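Side-chain contact in defensin (Pachyrhizus erosus, PDB 3PSM), which probably defends the plant against fungi as a small, dimeric, disulfide-rich antimicrobial protein: residues N5-F10 against N26-I31. Residues are numbered along the deposited sequence; the frame is centred on the assembly and turned at random.
Sequences NLADTF and NKEHLI
Ala7 and Glu28 form the nearest pair, with CA atoms 8.0 Å apart, too wide a spacing for the two backbones to bond directly, and a single long side chain spans it. Glu28, directly after helix 17-27, has CG beside its backbone N and runs extended beyond CG, which carries the carboxylate across to the turn after strand 2-6. There OE2 accepts the amide of Asp8: Asp8 N lies 2.7 Å from Glu28 OE2. The N-H...O angle is 161°, and the amide comes in on the syn side of the carboxylate, 18° out of its plane. The same oxygen rests against Ala7, 3.4 Å from its CA, and is also hydrogen-bonded to His23 NE2 on the helix, so this one oxygen is gripped twice; together with the waters on OE1, these bonds probably set the rotation of the group. In the cysteine-stabilised alpha-beta fold of plant defensins, where disulfides Cys20-Cys41 and Cys24-Cys43 tie helix 17-27 to strand 41-46, this contact joins the loop leaving the first strand to the C-terminal end of the helix; His29, with positive phi, is where the chain leaves helical geometry. The other oxygen, Glu28 OE1, comes 3.8 Å from Asp8 OD2, the two carboxylate planes being only 17° apart. Such a pairing of like charges would be expected to raise the proton affinity of one or both groups, but a bridging water probably eases it, donating to Glu28 OE1 at 2.6 Å and weakly to Asp8 OD2. A further water donates to Leu6 O at 2.9 Å and reaches Glu28 OE1 through a weak bond.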
ATOM      1  N   ASN A   5       4.266  -4.157  15.249  1.00 12.43           N
ATOM      2  CA  ASN A   5       5.526  -4.876  15.415  1.00 12.28           C
ATOM      3  C   ASN A   5       6.224  -4.996  14.089  1.00 10.74           C
ATOM      4  O   ASN A   5       5.628  -4.757  13.012  1.00 11.36           O
ATOM      5  CB  ASN A   5       5.285  -6.247  16.022  1.00 14.41           C
ATOM      6  CG  ASN A   5       5.000  -6.056  17.512  1.00 18.43           C
ATOM      7  OD1 ASN A   5       5.926  -5.937  18.308  1.00 20.53           O
ATOM      8  ND2 ASN A   5       3.773  -5.910  17.965  1.00 21.19           N
ATOM      9  N   LEU A   6       7.508  -5.324  14.128  1.00 11.35           N
ATOM     10  CA  LEU A   6       8.272  -5.470  12.891  1.00 10.99           C
ATOM     11  C   LEU A   6       7.645  -6.495  11.971  1.00 10.48           C
ATOM     12  O   LEU A   6       7.143  -7.542  12.383  1.00 12.51           O
ATOM     13  CB  LEU A   6       9.720  -5.905  13.202  1.00 12.15           C
ATOM     14  CG  LEU A   6      10.573  -4.797  13.764  1.00 13.46           C
ATOM     15  CD1 LEU A   6      11.891  -5.432  14.263  1.00 17.02           C
ATOM     16  CD2 LEU A   6      10.894  -3.701  12.762  1.00 13.90           C
ATOM     17  N   ALA A   7       7.711  -6.231  10.676  1.00 10.46           N
ATOM     18  CA  ALA A   7       7.405  -7.229   9.671  1.00 11.00           C
ATOM     19  C   ALA A   7       8.263  -8.463   9.911  1.00 11.41           C
ATOM     20  O   ALA A   7       9.423  -8.333  10.354  1.00 14.10           O
ATOM     21  CB  ALA A   7       7.620  -6.642   8.295  1.00 11.24           C
ATOM     22  N   ASP A   8       7.775  -9.600   9.525  1.00 14.23           N
ATOM     23  CA  ASP A   8       8.527 -10.810   9.682  1.00 14.08           C
ATOM     24  C   ASP A   8       9.598 -11.010   8.609  1.00 12.52           C
ATOM     25  O   ASP A   8      10.701 -11.449   8.934  1.00 15.16           O
ATOM     26  CB  ASP A   8       7.542 -12.025   9.685  1.00 18.16           C
ATOM     27  CG  ASP A   8       6.814 -12.250  11.004  1.00 24.92           C
ATOM     28  OD1 ASP A   8       7.200 -11.703  12.060  1.00 26.44           O
ATOM     29  OD2 ASP A   8       5.822 -13.023  10.986  1.00 38.70           O
ATOM     30  N   THR A   9       9.298 -10.710   7.349  1.00 11.90           N
ATOM     31  CA  THR A   9      10.143 -11.112   6.221  1.00 13.25           C
ATOM     32  C   THR A   9      10.349 -10.005   5.217  1.00 12.47           C
ATOM     33  O   THR A   9      10.735 -10.250   4.110  1.00 17.82           O
ATOM     34  CB  THR A   9       9.538 -12.366   5.529  1.00 15.34           C
ATOM     35  OG1 THR A   9       8.177 -12.058   5.177  1.00 19.05           O
ATOM     36  CG2 THR A   9       9.552 -13.544   6.497  1.00 15.49           C
ATOM     37  N   PHE A  10      10.124  -8.767   5.584  1.00 11.24           N
ATOM     38  CA  PHE A  10      10.429  -7.641   4.684  1.00 10.42           C
ATOM     39  C   PHE A  10      11.931  -7.589   4.435  1.00 10.94           C
ATOM     40  O   PHE A  10      12.700  -7.624   5.395  1.00 12.89           O
ATOM     41  CB  PHE A  10       9.893  -6.371   5.312  1.00 10.42           C
ATOM     42  CG  PHE A  10      10.103  -5.114   4.454  1.00  9.62           C
ATOM     43  CD1 PHE A  10       9.112  -4.673   3.581  1.00 10.81           C
ATOM     44  CD2 PHE A  10      11.257  -4.381   4.527  1.00 10.25           C
ATOM     45  CE1 PHE A  10       9.276  -3.529   2.846  1.00 11.41           C
ATOM     46  CE2 PHE A  10      11.412  -3.205   3.767  1.00 10.94           C
ATOM     47  CZ  PHE A  10      10.418  -2.794   2.937  1.00 11.57           C
ATOM     48  N   ASN A  26      -0.343  -7.616   1.990  1.00  9.83           N
ATOM     49  CA  ASN A  26      -0.421  -8.654   0.950  1.00 10.14           C
ATOM     50  C   ASN A  26       0.410  -9.860   1.195  1.00 11.22           C
ATOM     51  O   ASN A  26       0.095 -10.924   0.619  1.00 16.03           O
ATOM     52  CB  ASN A  26      -0.072  -8.027  -0.412  1.00 10.56           C
ATOM     53  CG  ASN A  26      -1.046  -6.933  -0.748  1.00 10.52           C
ATOM     54  OD1 ASN A  26      -2.282  -7.139  -0.611  1.00 12.74           O
ATOM     55  ND2 ASN A  26      -0.557  -5.800  -1.184  1.00 10.64           N
ATOM     56  N   LYS A  27       1.470  -9.774   1.996  1.00 10.56           N
ATOM     57  CA  LYS A  27       2.252 -10.919   2.395  1.00 12.10           C
ATOM     58  C   LYS A  27       1.852 -11.435   3.770  1.00 12.81           C
ATOM     59  O   LYS A  27       1.778 -12.632   4.011  1.00 16.46           O
ATOM     60  CB  LYS A  27       3.744 -10.669   2.332  1.00 14.95           C
ATOM     61  CG  LYS A  27       4.185 -10.337   0.937  1.00 19.06           C
ATOM     62  CD  LYS A  27       4.415 -11.629   0.180  1.00 22.23           C
ATOM     63  CE  LYS A  27       5.013 -11.351  -1.189  1.00 25.88           C
ATOM     64  NZ  LYS A  27       4.004 -10.647  -2.051  1.00 34.49           N
ATOM     65  N   GLU A  28       1.593 -10.536   4.708  1.00 14.14           N
ATOM     66  CA  GLU A  28       1.247 -10.941   6.069  1.00 15.62           C
ATOM     67  C   GLU A  28      -0.244 -10.830   6.370  1.00 16.15           C
ATOM     68  O   GLU A  28      -0.716 -11.316   7.413  1.00 18.31           O
ATOM     69  CB  GLU A  28       2.097 -10.172   7.095  1.00 14.99           C
ATOM     70  CG  GLU A  28       3.576 -10.431   6.965  1.00 18.23           C
ATOM     71  CD  GLU A  28       4.413 -10.002   8.163  1.00 18.35           C
ATOM     72  OE1 GLU A  28       3.976 -10.153   9.323  1.00 21.58           O
ATOM     73  OE2 GLU A  28       5.568  -9.559   7.926  1.00 26.04           O
ATOM     74  N   HIS A  29      -1.043 -10.282   5.455  1.00 14.72           N
ATOM     75  CA  HIS A  29      -2.492 -10.192   5.625  1.00 17.17           C
ATOM     76  C   HIS A  29      -2.849  -9.458   6.922  1.00 14.71           C
ATOM     77  O   HIS A  29      -3.872  -9.755   7.597  1.00 18.01           O
ATOM     78  CB  HIS A  29      -3.195 -11.558   5.462  1.00 24.17           C
ATOM     79  CG  HIS A  29      -3.025 -12.031   4.056  1.00 30.31           C
ATOM     80  ND1 HIS A  29      -3.669 -11.473   2.953  1.00 36.20           N
ATOM     81  CD2 HIS A  29      -2.215 -13.008   3.579  1.00 37.05           C
ATOM     82  CE1 HIS A  29      -3.279 -12.102   1.859  1.00 38.66           C
ATOM     83  NE2 HIS A  29      -2.404 -13.035   2.220  1.00 42.32           N
ATOM     84  N   LEU A  30      -2.096  -8.441   7.204  1.00 13.22           N
ATOM     85  CA  LEU A  30      -2.311  -7.597   8.385  1.00 12.93           C
ATOM     86  C   LEU A  30      -3.010  -6.321   7.963  1.00 12.08           C
ATOM     87  O   LEU A  30      -3.434  -6.150   6.803  1.00 13.36           O
ATOM     88  CB  LEU A  30      -1.003  -7.397   9.151  1.00 12.49           C
ATOM     89  CG  LEU A  30      -0.286  -8.694   9.537  1.00 13.52           C
ATOM     90  CD1 LEU A  30       1.022  -8.415  10.271  1.00 14.09           C
ATOM     91  CD2 LEU A  30      -1.219  -9.600  10.341  1.00 18.66           C
ATOM     92  N   ILE A  31      -3.148  -5.383   8.871  1.00 12.15           N
ATOM     93  CA  ILE A  31      -3.951  -4.194   8.595  1.00 12.33           C
ATOM     94  C   ILE A  31      -3.244  -3.209   7.675  1.00 10.87           C
ATOM     95  O   ILE A  31      -3.820  -2.736   6.699  1.00 11.44           O
ATOM     96  CB  ILE A  31      -4.372  -3.483   9.889  1.00 12.99           C
ATOM     97  CG1 ILE A  31      -5.232  -4.384  10.770  1.00 14.18           C
ATOM     98  CG2 ILE A  31      -5.083  -2.175   9.583  1.00 15.09           C
ATOM     99  CD1 ILE A  31      -5.387  -3.810  12.165  1.00 18.83           C
TER
HETATM  100  O   HOH W   1       4.330  -7.870  11.830  1.00 34.69           O
HETATM  101  O   HOH W   2       2.662 -12.076  10.451  1.00 28.96           O